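Local coordinates for protein ribonuclease J (Methanolobus psychrophilus R15, PDB 5HAB) that probably degrades RNA as an exoribonuclease built from metallo-beta-lactamase and beta-CASP domains, here an engineered variant bound to RNA, at residues D49-D54 with A99-H104; R213-G218 with L420-P425; D250-T255 with R370-A375. The protein carries 1 engineered substitution. All blocks are in the same frame, centred on the assembly; numbering follows the deposited sequence.

Contact 1 (D49-D54 with A99-H104)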
loop_
_atom_site.group_PDB
_atom_site.type_symbol
_atom_site.label_atom_id
_atom_site.label_comp_id
_atom_site.label_asym_id
_atom_site.label_seq_id
_atom_site.Cartn_x
_atom_site.Cartn_y
_atom_site.Cartn_z
ATOM N N ASP B 49 -47.543 0.182 2.616
ATOM C CA ASP B 49 -47.049 -0.501 3.809
ATOM C C ASP B 49 -45.530 -0.620 3.750
ATOM O O ASP B 49 -44.974 -0.863 2.689
ATOM C CB ASP B 49 -47.697 -1.877 3.941
ATOM C CG ASP B 49 -49.166 -1.794 4.311
ATOM O OD1 ASP B 49 -49.517 -0.948 5.162
ATOM O OD2 ASP B 49 -49.967 -2.558 3.733
ATOM N N ILE B 50 -44.853 -0.418 4.879
ATOM C CA ILE B 50 -43.391 -0.401 4.890
ATOM C C ILE B 50 -42.809 -1.471 5.811
ATOM O O ILE B 50 -43.223 -1.605 6.958
ATOM C CB ILE B 50 -42.867 0.990 5.293
ATOM C CG1 ILE B 50 -43.403 2.058 4.339
ATOM C CG2 ILE B 50 -41.341 1.005 5.314
ATOM C CD1 ILE B 50 -43.004 3.465 4.722
ATOM N N ILE B 51 -41.847 -2.231 5.294
ATOM C CA ILE B 51 -41.043 -3.150 6.093
ATOM C C ILE B 51 -39.641 -2.567 6.261
ATOM O O ILE B 51 -38.917 -2.433 5.289
ATOM C CB ILE B 51 -40.979 -4.542 5.442
ATOM C CG1 ILE B 51 -42.384 -5.029 5.090
ATOM C CG2 ILE B 51 -40.254 -5.536 6.347
ATOM C CD1 ILE B 51 -43.219 -5.390 6.295
ATOM N N ILE B 52 -39.262 -2.207 7.480
ATOM C CA ILE B 52 -37.895 -1.785 7.750
ATOM C C ILE B 52 -37.026 -3.028 7.905
ATOM O O ILE B 52 -37.438 -4.010 8.520
ATOM C CB ILE B 52 -37.812 -0.875 8.999
ATOM C CG1 ILE B 52 -38.529 0.454 8.750
ATOM C CG2 ILE B 52 -36.369 -0.599 9.381
ATOM C CD1 ILE B 52 -38.556 1.376 9.967
ATOM N N ILE B 53 -35.833 -2.994 7.319
ATOM C CA ILE B 53 -34.873 -4.082 7.457
ATOM C C ILE B 53 -33.581 -3.553 8.078
ATOM O O ILE B 53 -32.881 -2.708 7.490
ATOM C CB ILE B 53 -34.595 -4.772 6.116
ATOM C CG1 ILE B 53 -35.905 -5.139 5.415
ATOM C CG2 ILE B 53 -33.764 -6.022 6.336
ATOM C CD1 ILE B 53 -35.708 -5.985 4.161
ATOM N N ASP B 54 -33.331 -4.033 9.296
ATOM C CA ASP B 54 -32.122 -3.781 10.078
ATOM C C ASP B 54 -31.996 -2.327 10.520
ATOM O O ASP B 54 -32.461 -1.413 9.847
ATOM C CB ASP B 54 -30.878 -4.217 9.291
ATOM C CG ASP B 54 -30.814 -5.729 9.099
ATOM O OD1 ASP B 54 -31.143 -6.469 10.052
ATOM O OD2 ASP B 54 -30.443 -6.181 7.995
ATOM N N ALA B 99 -43.629 -3.437 10.013
ATOM C CA ALA B 99 -42.740 -4.388 10.679
ATOM C C ALA B 99 -41.282 -3.965 10.582
ATOM O O ALA B 99 -40.893 -3.233 9.676
ATOM C CB ALA B 99 -42.919 -5.787 10.098
ATOM N N ILE B 100 -40.481 -4.437 11.530
ATOM C CA ILE B 100 -39.044 -4.209 11.529
ATOM C C ILE B 100 -38.319 -5.553 11.522
ATOM O O ILE B 100 -38.378 -6.295 12.497
ATOM C CB ILE B 100 -38.625 -3.367 12.735
ATOM C CG1 ILE B 100 -39.307 -1.997 12.681
ATOM C CG2 ILE B 100 -37.114 -3.229 12.793
ATOM C CD1 ILE B 100 -38.962 -1.099 13.851
ATOM N N VAL B 101 -37.650 -5.880 10.422
ATOM C CA VAL B 101 -36.912 -7.140 10.352
ATOM C C VAL B 101 -35.448 -6.925 10.719
ATOM O O VAL B 101 -34.820 -5.963 10.278
ATOM C CB VAL B 101 -37.030 -7.789 8.962
ATOM C CG1 VAL B 101 -36.183 -9.058 8.895
ATOM C CG2 VAL B 101 -38.477 -8.121 8.649
ATOM N N CYS B 102 -34.925 -7.810 11.562
ATOM C CA CYS B 102 -33.499 -7.845 11.857
ATOM C C CYS B 102 -32.927 -9.170 11.383
ATOM O O CYS B 102 -33.259 -10.225 11.925
ATOM C CB CYS B 102 -33.243 -7.653 13.344
ATOM S SG CYS B 102 -33.602 -5.992 13.927
ATOM N N THR B 103 -32.060 -9.115 10.374
ATOM C CA THR B 103 -31.590 -10.334 9.728
ATOM C C THR B 103 -30.558 -11.069 10.578
ATOM O O THR B 103 -30.326 -12.259 10.372
ATOM C CB THR B 103 -30.985 -10.039 8.345
ATOM O OG1 THR B 103 -30.096 -8.923 8.445
ATOM C CG2 THR B 103 -32.085 -9.721 7.340
ATOM N N HIS B 104 -29.951 -10.368 11.532
ATOM C CA HIS B 104 -29.136 -11.026 12.558
ATOM C C HIS B 104 -28.891 -10.092 13.735
ATOM O O HIS B 104 -29.352 -8.950 13.740
ATOM C CB HIS B 104 -27.794 -11.527 11.987
ATOM C CG HIS B 104 -26.886 -10.441 11.496
ATOM N ND1 HIS B 104 -26.403 -9.444 12.314
ATOM C CD2 HIS B 104 -26.340 -10.221 10.276
ATOM C CE1 HIS B 104 -25.620 -8.641 11.616
ATOM N NE2 HIS B 104 -25.563 -9.093 10.375
#
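Ile51, Ile52 and Ile53 pair in parallel with Ala99, Ile100 and Val101, the two strand axes 4.6 Å apart at 26°. Ala99 O accepts Ile52 N (2.9 Å), Ile52 O accepts Val101 N (2.7 Å) and Val101 O accepts Asp54 N. Ile51 and Ile53 share one face with Ala99 and Val101. There Ile51 CD1 reaches Ala99 CB at 3.8 Å, while Ile51 CG2, anti to the backbone N, meets Val101 CG2. On the other face Ile52 CB touches Ile100 CG1 at 4.1 Å. Beyond Ile53, Asp54 brings its carboxylate across the Thr103 side chain at about a right angle: OD1 takes Thr103 N on its syn side at 2.8 Å, 15° out of the carboxylate plane. Asp54 thereby holds the backbone that leads to His104, the first histidine of the metallo-beta-lactamase His-X-His-X-Asp-His signature, whose second histidine is here the engineered Ala106. His104 NE2 itself hydrogen-bonds to Asp196. The pair sits inside a mixed sheet, with strand 41-46 beside 49-53 and strand 124-126 beside 96-102; the Ile51/Val101 face packs on strands 166-172 and 179-186 of the second sheet, as in the family's beta-sandwich.

Contact 2 (R213-G218 with L420-P425)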
loop_
_atom_site.group_PDB
_atom_site.type_symbol
_atom_site.label_atom_id
_atom_site.label_comp_id
_atom_site.label_asym_id
_atom_site.label_seq_id
_atom_site.Cartn_x
_atom_site.Cartn_y
_atom_site.Cartn_z
ATOM N N ARG B 213 -34.026 -23.235 -2.528
ATOM C CA ARG B 213 -35.026 -22.196 -2.343
ATOM C C ARG B 213 -34.648 -20.947 -3.125
ATOM O O ARG B 213 -35.517 -20.275 -3.671
ATOM C CB ARG B 213 -35.204 -21.863 -0.861
ATOM C CG ARG B 213 -36.303 -20.849 -0.588
ATOM C CD ARG B 213 -37.628 -21.316 -1.174
ATOM N NE ARG B 213 -38.675 -20.309 -1.034
ATOM C CZ ARG B 213 -39.581 -20.045 -1.969
ATOM N NH1 ARG B 213 -39.568 -20.711 -3.115
ATOM N NH2 ARG B 213 -40.498 -19.109 -1.760
ATOM N N LEU B 214 -33.353 -20.645 -3.190
ATOM C CA LEU B 214 -32.890 -19.490 -3.952
ATOM C C LEU B 214 -33.253 -19.655 -5.422
ATOM O O LEU B 214 -33.746 -18.719 -6.062
ATOM C CB LEU B 214 -31.377 -19.297 -3.799
ATOM C CG LEU B 214 -30.831 -18.994 -2.398
ATOM C CD1 LEU B 214 -29.315 -18.822 -2.427
ATOM C CD2 LEU B 214 -31.500 -17.772 -1.800
ATOM N N LYS B 215 -33.039 -20.861 -5.945
ATOM C CA LYS B 215 -33.343 -21.150 -7.343
ATOM C C LYS B 215 -34.844 -21.050 -7.600
ATOM O O LYS B 215 -35.285 -20.442 -8.587
ATOM C CB LYS B 215 -32.835 -22.541 -7.725
ATOM C CG LYS B 215 -31.329 -22.708 -7.635
ATOM C CD LYS B 215 -30.910 -24.103 -8.073
ATOM C CE LYS B 215 -29.455 -24.376 -7.738
ATOM N NZ LYS B 215 -29.053 -25.751 -8.142
ATOM N N GLU B 216 -35.623 -21.651 -6.703
ATOM C CA GLU B 216 -37.080 -21.565 -6.770
ATOM C C GLU B 216 -37.550 -20.114 -6.803
ATOM O O GLU B 216 -38.347 -19.752 -7.659
ATOM C CB GLU B 216 -37.722 -22.303 -5.595
ATOM C CG GLU B 216 -37.665 -23.815 -5.717
ATOM C CD GLU B 216 -38.429 -24.517 -4.611
ATOM O OE1 GLU B 216 -38.634 -23.899 -3.544
ATOM O OE2 GLU B 216 -38.823 -25.689 -4.808
ATOM N N LEU B 217 -37.061 -19.297 -5.868
ATOM C CA LEU B 217 -37.364 -17.862 -5.837
ATOM C C LEU B 217 -37.046 -17.207 -7.169
ATOM O O LEU B 217 -37.835 -16.414 -7.686
ATOM C CB LEU B 217 -36.584 -17.152 -4.729
ATOM C CG LEU B 217 -37.271 -16.931 -3.387
ATOM C CD1 LEU B 217 -36.310 -16.247 -2.444
ATOM C CD2 LEU B 217 -38.521 -16.091 -3.571
ATOM N N GLY B 218 -35.870 -17.525 -7.700
ATOM C CA GLY B 218 -35.475 -17.051 -9.012
ATOM C C GLY B 218 -36.533 -17.335 -10.060
ATOM O O GLY B 218 -36.886 -16.463 -10.854
ATOM N N LEU B 420 -26.428 -14.008 -8.035
ATOM C CA LEU B 420 -27.072 -13.293 -9.121
ATOM C C LEU B 420 -27.643 -14.282 -10.135
ATOM O O LEU B 420 -28.723 -14.065 -10.681
ATOM C CB LEU B 420 -26.072 -12.346 -9.785
ATOM C CG LEU B 420 -26.543 -10.938 -10.131
ATOM C CD1 LEU B 420 -27.347 -10.365 -8.981
ATOM C CD2 LEU B 420 -25.340 -10.058 -10.410
ATOM N N ARG B 421 -26.932 -15.383 -10.367
ATOM C CA ARG B 421 -27.409 -16.368 -11.336
ATOM C C ARG B 421 -28.568 -17.200 -10.791
ATOM O O ARG B 421 -29.397 -17.693 -11.554
ATOM C CB ARG B 421 -26.274 -17.301 -11.763
ATOM C CG ARG B 421 -25.240 -16.670 -12.684
ATOM C CD ARG B 421 -24.369 -17.727 -13.371
ATOM N NE ARG B 421 -25.058 -19.004 -13.558
ATOM C CZ ARG B 421 -24.852 -20.081 -12.805
ATOM N NH1 ARG B 421 -23.974 -20.035 -11.810
ATOM N NH2 ARG B 421 -25.523 -21.199 -13.043
ATOM N N MET B 422 -28.650 -17.322 -9.472
ATOM C CA MET B 422 -29.722 -18.096 -8.863
ATOM C C MET B 422 -31.014 -17.289 -8.710
ATOM O O MET B 422 -32.087 -17.744 -9.104
ATOM C CB MET B 422 -29.271 -18.634 -7.503
ATOM C CG MET B 422 -28.277 -19.783 -7.606
ATOM S SD MET B 422 -27.859 -20.514 -6.011
ATOM C CE MET B 422 -26.915 -19.186 -5.266
ATOM N N LEU B 423 -30.909 -16.090 -8.149
ATOM C CA LEU B 423 -32.097 -15.287 -7.883
ATOM C C LEU B 423 -32.642 -14.626 -9.143
ATOM O O LEU B 423 -33.817 -14.261 -9.193
ATOM C CB LEU B 423 -31.795 -14.223 -6.826
ATOM C CG LEU B 423 -31.719 -14.733 -5.388
ATOM C CD1 LEU B 423 -31.398 -13.594 -4.428
ATOM C CD2 LEU B 423 -33.030 -15.411 -5.011
ATOM N N LYS B 424 -31.785 -14.490 -10.152
ATOM C CA LYS B 424 -32.114 -13.781 -11.391
ATOM C C LYS B 424 -32.967 -12.527 -11.160
ATOM O O LYS B 424 -34.034 -12.379 -11.754
ATOM C CB LYS B 424 -32.819 -14.727 -12.365
ATOM C CG LYS B 424 -32.008 -15.973 -12.698
ATOM C CD LYS B 424 -32.769 -16.910 -13.625
ATOM C CE LYS B 424 -32.380 -18.363 -13.389
ATOM N NZ LYS B 424 -33.218 -19.302 -14.188
ATOM N N PRO B 425 -32.504 -11.621 -10.285
ATOM C CA PRO B 425 -33.354 -10.469 -9.977
ATOM C C PRO B 425 -33.544 -9.529 -11.164
ATOM O O PRO B 425 -32.671 -9.403 -12.019
ATOM C CB PRO B 425 -32.593 -9.777 -8.848
ATOM C CG PRO B 425 -31.175 -10.101 -9.117
ATOM C CD PRO B 425 -31.185 -11.516 -9.635
HETATM O O HOH W 1 -33.643 -19.882 -10.956
HETATM O O HOH W 2 -36.730 -13.591 -11.052
#
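Leu217, whose CB touches Leu423 CD2 at 4.0 Å, lays its CG over the centre of the Arg213 guanidinium, 4.1 Å above the plane. Round that group the charges are acidic: NH1 forms a salt bridge to Glu216 OE1 one turn on, its hydrogen bond weak, and a second salt bridge to Glu220, while NE pairs with Glu168. The flat group is thus tied along its own helix and, through Glu168, to the sheet. The contact itself is made by apolar carbons and backbone. Leu214 CD1 meets the bent end of Met422 at CE (3.7 Å), the two side chains passing at a slant. With CG anti to its carbonyl carbon (chi1 -76°) and an extended chi2, Leu423 brings CD2 to helix 211-220, 3.5 Å from Leu214 O and against Leu217. The backbones come closest at Gly218, with no side chain between them: its CA makes CH...O contacts with Met422 O and, at 3.3 Å, with Leu423 O. Helix 413-423 ends here, and Lys424 leaves helical geometry with positive phi. Two waters bridge the gap. One donates to Lys215 O and Met422 O; the other donates to Gly218 O (2.9 Å) and Lys424 O (3.0 Å). Leu217 and Leu423 both rest on Val192 of strand 189-194, so the two helices lie side by side on the second sheet of the metallo-beta-lactamase fold. Lys215 forms a salt bridge to Glu256 of the second subunit, and Met422 packs on the same residue. No direct hydrogen bond joins the segments, so the join depends on apolar packing, on close backbone approach at a glycine and on water, which donates to carbonyls of both segments and so links them.

Contact 3 (D250-T255 with R370-A375)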
loop_
_atom_site.group_PDB
_atom_site.type_symbol
_atom_site.label_atom_id
_atom_site.label_comp_id
_atom_site.label_asym_id
_atom_site.label_seq_id
_atom_site.Cartn_x
_atom_site.Cartn_y
_atom_site.Cartn_z
ATOM N N ASP B 250 -4.628 -25.729 14.265
ATOM C CA ASP B 250 -3.190 -25.842 14.040
ATOM C C ASP B 250 -2.407 -24.899 14.952
ATOM O O ASP B 250 -1.368 -25.271 15.493
ATOM C CB ASP B 250 -2.861 -25.570 12.567
ATOM C CG ASP B 250 -1.511 -26.138 12.146
ATOM O OD1 ASP B 250 -0.678 -26.444 13.028
ATOM O OD2 ASP B 250 -1.291 -26.291 10.925
ATOM N N VAL B 251 -2.906 -23.679 15.122
ATOM C CA VAL B 251 -2.219 -22.704 15.964
ATOM C C VAL B 251 -2.249 -23.141 17.431
ATOM O O VAL B 251 -1.291 -22.914 18.176
ATOM C CB VAL B 251 -2.828 -21.295 15.796
ATOM C CG1 VAL B 251 -2.286 -20.339 16.852
ATOM C CG2 VAL B 251 -2.550 -20.763 14.399
ATOM N N LEU B 252 -3.341 -23.775 17.847
ATOM C CA LEU B 252 -3.515 -24.091 19.263
ATOM C C LEU B 252 -2.831 -25.399 19.663
ATOM O O LEU B 252 -2.289 -25.509 20.763
ATOM C CB LEU B 252 -5.004 -24.141 19.619
ATOM C CG LEU B 252 -5.652 -22.765 19.800
ATOM C CD1 LEU B 252 -7.167 -22.871 19.856
ATOM C CD2 LEU B 252 -5.116 -22.098 21.054
ATOM N N LEU B 253 -2.844 -26.381 18.769
ATOM C CA LEU B 253 -2.271 -27.690 19.070
ATOM C C LEU B 253 -0.858 -27.862 18.504
ATOM O O LEU B 253 -0.009 -28.497 19.129
ATOM C CB LEU B 253 -3.178 -28.798 18.526
ATOM C CG LEU B 253 -4.601 -28.858 19.083
ATOM C CD1 LEU B 253 -5.455 -29.824 18.279
ATOM C CD2 LEU B 253 -4.585 -29.249 20.546
ATOM N N GLY B 254 -0.609 -27.286 17.332
ATOM C CA GLY B 254 0.673 -27.430 16.664
ATOM C C GLY B 254 1.788 -26.577 17.238
ATOM O O GLY B 254 2.144 -25.540 16.676
ATOM N N THR B 255 2.337 -27.010 18.368
ATOM C CA THR B 255 3.359 -26.240 19.064
ATOM C C THR B 255 4.275 -27.153 19.886
ATOM O O THR B 255 3.806 -28.051 20.588
ATOM C CB THR B 255 2.717 -25.162 19.974
ATOM O OG1 THR B 255 3.730 -24.508 20.748
ATOM C CG2 THR B 255 1.672 -25.778 20.902
ATOM N N ARG B 370 1.670 -16.856 24.443
ATOM C CA ARG B 370 1.083 -16.769 23.116
ATOM C C ARG B 370 -0.344 -16.173 23.125
ATOM O O ARG B 370 -1.252 -16.675 23.793
ATOM C CB ARG B 370 1.122 -18.162 22.469
ATOM C CG ARG B 370 2.533 -18.597 22.020
ATOM C CD ARG B 370 2.706 -20.112 22.117
ATOM N NE ARG B 370 1.475 -20.776 21.728
ATOM C CZ ARG B 370 1.280 -21.354 20.545
ATOM N NH1 ARG B 370 2.253 -21.361 19.634
ATOM N NH2 ARG B 370 0.112 -21.932 20.272
ATOM N N ILE B 371 -0.514 -15.073 22.396
ATOM C CA ILE B 371 -1.811 -14.414 22.286
ATOM C C ILE B 371 -2.359 -14.550 20.871
ATOM O O ILE B 371 -1.771 -14.053 19.910
ATOM C CB ILE B 371 -1.718 -12.950 22.726
ATOM C CG1 ILE B 371 -1.134 -12.903 24.140
ATOM C CG2 ILE B 371 -3.086 -12.286 22.668
ATOM C CD1 ILE B 371 -0.997 -11.534 24.712
ATOM N N ILE B 372 -3.489 -15.240 20.759
ATOM C CA ILE B 372 -4.082 -15.555 19.472
ATOM C C ILE B 372 -5.300 -14.680 19.196
ATOM O O ILE B 372 -6.348 -14.828 19.830
ATOM C CB ILE B 372 -4.469 -17.043 19.397
ATOM C CG1 ILE B 372 -3.231 -17.929 19.545
ATOM C CG2 ILE B 372 -5.194 -17.340 18.095
ATOM C CD1 ILE B 372 -3.080 -18.534 20.919
ATOM N N PHE B 373 -5.146 -13.770 18.241
ATOM C CA PHE B 373 -6.243 -12.956 17.745
ATOM C C PHE B 373 -6.970 -13.702 16.634
ATOM O O PHE B 373 -6.529 -13.709 15.489
ATOM C CB PHE B 373 -5.732 -11.613 17.225
ATOM C CG PHE B 373 -5.166 -10.722 18.288
ATOM C CD1 PHE B 373 -3.914 -10.972 18.829
ATOM C CD2 PHE B 373 -5.871 -9.616 18.731
ATOM C CE1 PHE B 373 -3.387 -10.149 19.804
ATOM C CE2 PHE B 373 -5.348 -8.785 19.704
ATOM C CZ PHE B 373 -4.104 -9.052 20.242
ATOM N N SER B 374 -8.080 -14.343 16.976
ATOM C CA SER B 374 -8.903 -14.998 15.972
ATOM C C SER B 374 -9.875 -13.983 15.373
ATOM O O SER B 374 -11.091 -14.091 15.541
ATOM C CB SER B 374 -9.656 -16.172 16.573
ATOM O OG SER B 374 -10.172 -16.983 15.544
ATOM N N ALA B 375 -9.311 -12.990 14.690
ATOM C CA ALA B 375 -10.059 -11.865 14.143
ATOM C C ALA B 375 -9.149 -10.995 13.285
ATOM O O ALA B 375 -7.922 -11.063 13.389
ATOM C CB ALA B 375 -10.678 -11.035 15.259
#
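Val251 and Arg370 join the C-terminal end of helix 241-253 to strand 370-374 of the parallel sheet in a helix-on-sheet contact that is apolar at its centre and polar at one end. The apolar part is built on Ile372, which points at the helix. The Ile372 and Val251 side chains slide past each other in opposite directions, CG1 to CG1 3.7 Å; the Leu252 side chain slants across, its CD2 4.1 Å from Ile372 CD1. Leu252 starts away from the strand, and only its end comes back to it. The polar part belongs to Arg370: bent at chi2 and at chi3 (38°), its chain curls up to the last helical turn, where NH2 gives a hydrogen bond of 2.7 Å to Val251 O. The carbonyl oxygen lies in the guanidinium plane, at its edge, though the N-H is bent from the line by some 35° (145° at the hydrogen). Over one face of the same group stands Thr255 OG1, 3.6 Å above the plane and displaced from the centre toward NH1. That hydroxyl hydrogen-bonds to Glu418 of the second subunit, which also makes a long, weak ion pair with Arg370 NH1, so the segment that follows the inverse gamma turn at Gly254 borders the second subunit. Val251 and Ile372 both rest on Tyr402 of the next strand, and Leu252 on Val264 of the strand on the other side of 370-374. Ile371 and Phe373 face helix 381-396 instead. Helices covering both faces of a parallel sheet make this the alpha/beta sandwich of the beta-CASP domain.

All three contacts are buried, but only contact 1 has no other protein chain touching it; contacts 2 and 3 both border the second subunit. Contact 1 joins neighbouring strands of one sheet through regular backbone bonds, whereas contact 2 packs two helices on the other sheet of the same sandwich with water in place of direct bonds, and contact 3 sets a helix on a third sheet with one arginine bond. Both segments of contact 3 fall between those of contact 2, consistent with a beta-CASP domain inserted into the metallo-beta-lactamase fold. Contacts 1 and 3, about 39 Å apart between centres, each have their nearest atom about 6 Å from the RNA; the nearest atom of contact 2 is about 19 Å from the bound RNA.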